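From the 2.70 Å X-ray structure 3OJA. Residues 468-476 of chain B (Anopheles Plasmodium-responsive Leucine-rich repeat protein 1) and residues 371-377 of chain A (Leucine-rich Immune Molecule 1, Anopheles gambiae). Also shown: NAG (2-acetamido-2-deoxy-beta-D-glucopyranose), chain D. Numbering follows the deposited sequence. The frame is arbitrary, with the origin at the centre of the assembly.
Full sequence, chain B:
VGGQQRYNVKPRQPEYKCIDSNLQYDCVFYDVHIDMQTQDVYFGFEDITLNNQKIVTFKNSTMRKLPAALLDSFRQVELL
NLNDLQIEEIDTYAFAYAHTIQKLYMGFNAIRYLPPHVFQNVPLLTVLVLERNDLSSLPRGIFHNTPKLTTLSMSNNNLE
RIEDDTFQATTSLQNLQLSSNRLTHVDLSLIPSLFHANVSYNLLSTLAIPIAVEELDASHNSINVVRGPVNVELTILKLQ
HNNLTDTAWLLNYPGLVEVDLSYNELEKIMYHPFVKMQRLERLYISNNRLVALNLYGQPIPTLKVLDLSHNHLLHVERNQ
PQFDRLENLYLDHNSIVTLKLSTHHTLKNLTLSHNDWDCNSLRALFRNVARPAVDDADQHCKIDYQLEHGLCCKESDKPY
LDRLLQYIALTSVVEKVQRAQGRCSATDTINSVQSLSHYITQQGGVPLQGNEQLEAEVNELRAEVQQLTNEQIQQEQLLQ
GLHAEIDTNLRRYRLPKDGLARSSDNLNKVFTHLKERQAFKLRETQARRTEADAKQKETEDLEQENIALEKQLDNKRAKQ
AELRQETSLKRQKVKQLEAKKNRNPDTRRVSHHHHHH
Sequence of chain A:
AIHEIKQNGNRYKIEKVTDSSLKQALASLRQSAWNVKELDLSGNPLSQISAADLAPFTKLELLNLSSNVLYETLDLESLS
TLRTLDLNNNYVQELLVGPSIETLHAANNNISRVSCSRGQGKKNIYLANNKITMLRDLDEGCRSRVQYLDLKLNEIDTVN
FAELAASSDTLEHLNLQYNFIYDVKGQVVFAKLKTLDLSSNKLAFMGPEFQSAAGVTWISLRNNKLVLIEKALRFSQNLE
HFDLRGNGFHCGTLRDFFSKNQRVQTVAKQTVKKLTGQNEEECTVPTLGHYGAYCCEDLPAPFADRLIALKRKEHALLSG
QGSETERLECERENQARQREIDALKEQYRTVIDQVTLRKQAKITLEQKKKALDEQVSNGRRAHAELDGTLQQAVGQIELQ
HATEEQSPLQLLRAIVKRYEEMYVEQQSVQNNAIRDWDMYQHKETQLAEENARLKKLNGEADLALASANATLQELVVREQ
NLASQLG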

ATOM      1  N   LEU B 468      18.938 -34.402  10.450  1.00 40.86           N
ATOM      2  CA  LEU B 468      18.293 -33.705   9.353  1.00 36.54           C
ATOM      3  C   LEU B 468      17.276 -32.704   9.902  1.00 49.90           C
ATOM      4  O   LEU B 468      17.223 -31.568   9.431  1.00 35.59           O
ATOM      5  CB  LEU B 468      17.647 -34.678   8.372  1.00 26.31           C
ATOM      6  CG  LEU B 468      18.655 -35.263   7.390  1.00 31.39           C
ATOM      7  CD1 LEU B 468      18.047 -36.268   6.438  1.00 35.37           C
ATOM      8  CD2 LEU B 468      19.296 -34.161   6.596  1.00 37.11           C
ATOM      9  N   THR B 469      16.504 -33.099  10.913  1.00 33.23           N
ATOM     10  CA  THR B 469      15.547 -32.185  11.498  1.00 39.62           C
ATOM     11  C   THR B 469      16.271 -30.940  12.020  1.00 46.57           C
ATOM     12  O   THR B 469      15.719 -29.843  11.984  1.00 43.28           O
ATOM     13  CB  THR B 469      14.695 -32.838  12.601  1.00 31.48           C
ATOM     14  OG1 THR B 469      13.858 -33.825  12.012  1.00 46.21           O
ATOM     15  CG2 THR B 469      13.778 -31.833  13.243  1.00 21.28           C
ATOM     16  N   ASN B 470      17.516 -31.092  12.460  1.00 48.10           N
ATOM     17  CA  ASN B 470      18.244 -29.955  12.992  1.00 36.07           C
ATOM     18  C   ASN B 470      18.735 -29.079  11.866  1.00 46.69           C
ATOM     19  O   ASN B 470      18.560 -27.876  11.946  1.00 44.64           O
ATOM     20  CB  ASN B 470      19.410 -30.379  13.873  1.00 43.89           C
ATOM     21  CG  ASN B 470      18.968 -30.965  15.198  1.00 51.66           C
ATOM     22  OD1 ASN B 470      17.863 -30.697  15.727  1.00 34.21           O
ATOM     23  ND2 ASN B 470      19.839 -31.798  15.746  1.00 47.64           N
ATOM     24  N   GLU B 471      19.320 -29.663  10.817  1.00 40.73           N
ATOM     25  CA  GLU B 471      19.696 -28.892   9.627  1.00 34.22           C
ATOM     26  C   GLU B 471      18.527 -28.125   9.083  1.00 44.92           C
ATOM     27  O   GLU B 471      18.690 -27.015   8.615  1.00 46.32           O
ATOM     28  CB  GLU B 471      20.187 -29.778   8.500  1.00 36.80           C
ATOM     29  CG  GLU B 471      21.567 -30.318   8.724  1.00 65.01           C
ATOM     30  CD  GLU B 471      22.018 -31.303   7.650  1.00 78.10           C
ATOM     31  OE1 GLU B 471      21.568 -31.184   6.452  1.00 41.95           O
ATOM     32  OE2 GLU B 471      22.841 -32.187   8.050  1.00 67.01           O
ATOM     33  N   GLN B 472      17.336 -28.707   9.109  1.00 41.62           N
ATOM     34  CA  GLN B 472      16.204 -27.986   8.595  1.00 40.15           C
ATOM     35  C   GLN B 472      15.771 -26.852   9.526  1.00 42.97           C
ATOM     36  O   GLN B 472      15.487 -25.776   9.061  1.00 41.03           O
ATOM     37  CB  GLN B 472      15.059 -28.910   8.278  1.00 43.51           C
ATOM     38  CG  GLN B 472      14.112 -28.303   7.303  1.00 45.40           C
ATOM     39  CD  GLN B 472      12.711 -28.223   7.842  1.00 61.47           C
ATOM     40  OE1 GLN B 472      12.470 -27.544   8.841  1.00 62.29           O
ATOM     41  NE2 GLN B 472      11.763 -28.905   7.176  1.00 64.74           N
ATOM     42  N   ILE B 473      15.756 -27.044  10.835  1.00 48.73           N
ATOM     43  CA  ILE B 473      15.469 -25.911  11.697  1.00 42.02           C
ATOM     44  C   ILE B 473      16.489 -24.791  11.486  1.00 49.10           C
ATOM     45  O   ILE B 473      16.102 -23.644  11.322  1.00 44.64           O
ATOM     46  CB  ILE B 473      15.419 -26.280  13.176  1.00 44.21           C
ATOM     47  CG1 ILE B 473      14.126 -27.008  13.470  1.00 36.32           C
ATOM     48  CG2 ILE B 473      15.441 -25.022  14.047  1.00 34.18           C
ATOM     49  CD1 ILE B 473      14.165 -27.745  14.746  1.00 30.96           C
ATOM     50  N   GLN B 474      17.783 -25.126  11.503  1.00 49.42           N
ATOM     51  CA  GLN B 474      18.860 -24.159  11.302  1.00 42.55           C
ATOM     52  C   GLN B 474      18.671 -23.404  10.000  1.00 51.09           C
ATOM     53  O   GLN B 474      18.867 -22.209   9.960  1.00 59.65           O
ATOM     54  CB  GLN B 474      20.238 -24.831  11.285  1.00 43.75           C
ATOM     55  CG  GLN B 474      21.330 -24.028  12.002  1.00 49.17           C
ATOM     56  CD  GLN B 474      21.001 -23.769  13.510  1.00 87.38           C
ATOM     57  OE1 GLN B 474      20.336 -24.598  14.176  1.00 75.53           O
ATOM     58  NE2 GLN B 474      21.460 -22.609  14.043  1.00 64.27           N
ATOM     59  N   GLN B 475      18.290 -24.084   8.934  1.00 38.58           N
ATOM     60  CA  GLN B 475      18.087 -23.407   7.672  1.00 36.50           C
ATOM     61  C   GLN B 475      17.030 -22.308   7.835  1.00 42.99           C
ATOM     62  O   GLN B 475      17.217 -21.242   7.295  1.00 62.55           O
ATOM     63  CB  GLN B 475      17.696 -24.404   6.583  1.00 34.15           C
ATOM     64  CG  GLN B 475      18.541 -24.382   5.323  1.00 44.02           C
ATOM     65  CD  GLN B 475      18.224 -25.574   4.317  1.00 59.00           C
ATOM     66  OE1 GLN B 475      17.373 -26.453   4.560  1.00 43.25           O
ATOM     67  NE2 GLN B 475      18.938 -25.577   3.195  1.00 54.83           N
ATOM     68  N   GLU B 476      15.937 -22.533   8.567  1.00 39.99           N
ATOM     69  CA  GLU B 476      14.884 -21.505   8.718  1.00 46.77           C
ATOM     70  C   GLU B 476      15.371 -20.333   9.568  1.00 49.71           C
ATOM     71  O   GLU B 476      15.040 -19.188   9.285  1.00 50.12           O
ATOM     72  CB  GLU B 476      13.586 -22.031   9.390  1.00 58.90           C
ATOM     73  CG  GLU B 476      13.063 -23.431   8.987  1.00 66.52           C
ATOM     74  CD  GLU B 476      11.693 -23.444   8.266  1.00 80.61           C
ATOM     75  OE1 GLU B 476      10.878 -22.476   8.396  1.00 65.37           O
ATOM     76  OE2 GLU B 476      11.443 -24.465   7.573  1.00 65.22           O
TER
HETATM   77  C1  NAG D   2       4.620 -35.564  -0.879  1.00 55.20           C
HETATM   78  C2  NAG D   2       5.121 -34.193  -1.365  1.00 63.69           C
HETATM   79  C3  NAG D   2       6.165 -34.160  -2.504  1.00 66.82           C
HETATM   80  C4  NAG D   2       7.095 -35.380  -2.609  1.00 72.28           C
HETATM   81  C5  NAG D   2       6.494 -36.710  -2.115  1.00 61.57           C
HETATM   82  C6  NAG D   2       7.618 -37.603  -1.527  1.00 71.64           C
HETATM   83  C7  NAG D   2       3.906 -32.330  -0.558  1.00 67.09           C
HETATM   84  C8  NAG D   2       2.765 -31.339  -0.625  1.00 39.79           C
HETATM   85  N2  NAG D   2       4.023 -33.228  -1.547  1.00 43.78           N
HETATM   86  O3  NAG D   2       7.030 -33.044  -2.292  1.00 55.58           O
HETATM   87  O4  NAG D   2       7.662 -35.500  -3.927  1.00 51.26           O
HETATM   88  O5  NAG D   2       5.507 -36.631  -1.103  1.00 58.92           O
HETATM   89  O6  NAG D   2       8.160 -37.130  -0.289  1.00 53.82           O
HETATM   90  O7  NAG D   2       4.720 -32.338   0.399  1.00 45.99           O
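Chain A 371-377: ALDEQVS

The most unusual feature of this contact is that a small valine on chain A is received by a hole walled largely with polar side chains. Val A376 sits as a knob among Leu B468, Glu B471, Gln B472 and Gln B475, and it has the largest covered area of any residue in the two stretches, although its CA-to-CB bond points sideways to chain B. Part of the wall is the carbon of polar side chains: CB of Gln B472 lies 3.6 Å from CG2 of Val A376. At the other methyl, OE1 of Glu B471 comes to 3.9 Å from CG1 of Val A376.

Chain A lies on chain B as helix on helix. Both stretches are helical throughout, and both helices extend beyond them at each end. They run in broadly the same direction, their axes crossing at 24° and approaching to 9.4 Å. Two pairs, one step of four residues apart on each chain, mark the register: CA of Leu B468 is 6.3 Å from CA of Leu A372, and CA of Gln B472 is 5.4 Å from CA of Val A376. That spacing returns the contacting residues to nearly the same side of each helix, about one turn later.

At the first pair the packing is apolar. Leu B468 and Leu A372 both point toward the partner helix and meet with CB of Leu B468 3.9 Å from CB of Leu A372. Both leucines adopt the m, t rotamer. CD2 of Leu B468 also reaches to 4.4 Å from CG2 of Val A376, joining the leucine pair to the valine knob. At the margin CD1 of Leu B468 lies 2.9 Å from OD1 of Asp A373, closer than a comfortable van der Waals contact and not a model to copy; the side-chain end of Asp A373 comes nearer although its CA-to-CB bond points away. OG1 of Thr B469 is 3.3 Å from CD1 of Leu A372.

Further along, amides take over. NE2 of Gln B475 donates a hydrogen bond to the backbone O of Val A376 at 3.2 Å, so the residue that fills the hole is also held by its main chain. A second hydrogen bond, from NE2 of Gln B472 to OE1 of Gln A375, is 3.1 Å long but weak, because its angle at the hydrogen is only 122°. The rule to read here is economical: leucine against leucine at one turn, then a compact valine lodged among a leucine, a glutamate and two glutamines, with CB of Gln B472 packed on it and NE2 of Gln B475 bonded to its carbonyl. Together the two stretches bury 442 Å², counted over both sides.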

ATOM      1  N   ALA A 371      11.779 -37.587   3.134  1.00 36.70           N
ATOM      2  CA  ALA A 371      11.056 -36.325   3.144  1.00 30.60           C
ATOM      3  C   ALA A 371      11.886 -35.161   3.695  1.00 44.06           C
ATOM      4  O   ALA A 371      11.796 -34.041   3.193  1.00 35.12           O
ATOM      5  CB  ALA A 371       9.818 -36.476   3.989  1.00 23.54           C
ATOM      6  N   LEU A 372      12.662 -35.423   4.744  1.00 31.87           N
ATOM      7  CA  LEU A 372      13.539 -34.420   5.302  1.00 31.05           C
ATOM      8  C   LEU A 372      14.648 -34.057   4.317  1.00 39.16           C
ATOM      9  O   LEU A 372      14.965 -32.899   4.187  1.00 37.58           O
ATOM     10  CB  LEU A 372      14.123 -34.885   6.637  1.00 30.92           C
ATOM     11  CG  LEU A 372      13.284 -34.505   7.869  1.00 37.28           C
ATOM     12  CD1 LEU A 372      13.748 -35.223   9.073  1.00 37.53           C
ATOM     13  CD2 LEU A 372      13.308 -33.042   8.131  1.00 31.88           C
ATOM     14  N   ASP A 373      15.236 -35.027   3.623  1.00 34.86           N
ATOM     15  CA  ASP A 373      16.193 -34.725   2.578  1.00 24.83           C
ATOM     16  C   ASP A 373      15.591 -33.832   1.513  1.00 37.76           C
ATOM     17  O   ASP A 373      16.206 -32.835   1.150  1.00 48.72           O
ATOM     18  CB  ASP A 373      16.704 -35.978   1.905  1.00 33.92           C
ATOM     19  CG  ASP A 373      17.840 -36.608   2.652  1.00 43.06           C
ATOM     20  OD1 ASP A 373      18.409 -35.928   3.538  1.00 41.92           O
ATOM     21  OD2 ASP A 373      18.148 -37.792   2.359  1.00 42.90           O
ATOM     22  N   GLU A 374      14.425 -34.186   0.980  1.00 29.38           N
ATOM     23  CA  GLU A 374      13.705 -33.307   0.062  1.00 34.84           C
ATOM     24  C   GLU A 374      13.557 -31.881   0.642  1.00 43.48           C
ATOM     25  O   GLU A 374      13.762 -30.917  -0.063  1.00 35.27           O
ATOM     26  CB  GLU A 374      12.336 -33.890  -0.286  1.00 23.92           C
ATOM     27  CG  GLU A 374      12.350 -34.611  -1.591  1.00 43.91           C
ATOM     28  CD  GLU A 374      11.517 -35.905  -1.615  1.00 70.39           C
ATOM     29  OE1 GLU A 374      10.489 -35.931  -2.343  1.00 57.90           O
ATOM     30  OE2 GLU A 374      11.904 -36.906  -0.934  1.00 78.37           O
ATOM     31  N   GLN A 375      13.246 -31.750   1.926  1.00 24.43           N
ATOM     32  CA  GLN A 375      13.009 -30.447   2.500  1.00 30.29           C
ATOM     33  C   GLN A 375      14.277 -29.688   2.721  1.00 40.24           C
ATOM     34  O   GLN A 375      14.358 -28.502   2.426  1.00 31.75           O
ATOM     35  CB  GLN A 375      12.319 -30.548   3.844  1.00 34.86           C
ATOM     36  CG  GLN A 375      10.839 -30.655   3.753  1.00 33.03           C
ATOM     37  CD  GLN A 375      10.320 -31.462   4.899  1.00 60.88           C
ATOM     38  OE1 GLN A 375      11.008 -31.612   5.916  1.00 62.22           O
ATOM     39  NE2 GLN A 375       9.121 -32.035   4.746  1.00 59.69           N
ATOM     40  N   VAL A 376      15.271 -30.356   3.268  1.00 32.13           N
ATOM     41  CA  VAL A 376      16.529 -29.695   3.455  1.00 36.32           C
ATOM     42  C   VAL A 376      17.090 -29.305   2.094  1.00 38.70           C
ATOM     43  O   VAL A 376      17.841 -28.335   1.983  1.00 39.19           O
ATOM     44  CB  VAL A 376      17.533 -30.518   4.253  1.00 32.03           C
ATOM     45  CG1 VAL A 376      18.925 -30.145   3.844  1.00 20.49           C
ATOM     46  CG2 VAL A 376      17.301 -30.275   5.760  1.00 38.99           C
ATOM     47  N   SER A 377      16.698 -29.989   1.035  1.00 32.50           N
ATOM     48  CA  SER A 377      17.293 -29.623  -0.214  1.00 29.08           C
ATOM     49  C   SER A 377      16.456 -28.544  -0.935  1.00 27.25           C
ATOM     50  O   SER A 377      16.989 -27.740  -1.653  1.00 27.32           O
ATOM     51  CB  SER A 377      17.570 -30.867  -1.028  1.00 17.61           C
ATOM     52  OG  SER A 377      16.783 -30.884  -2.165  1.00 35.03           O
TER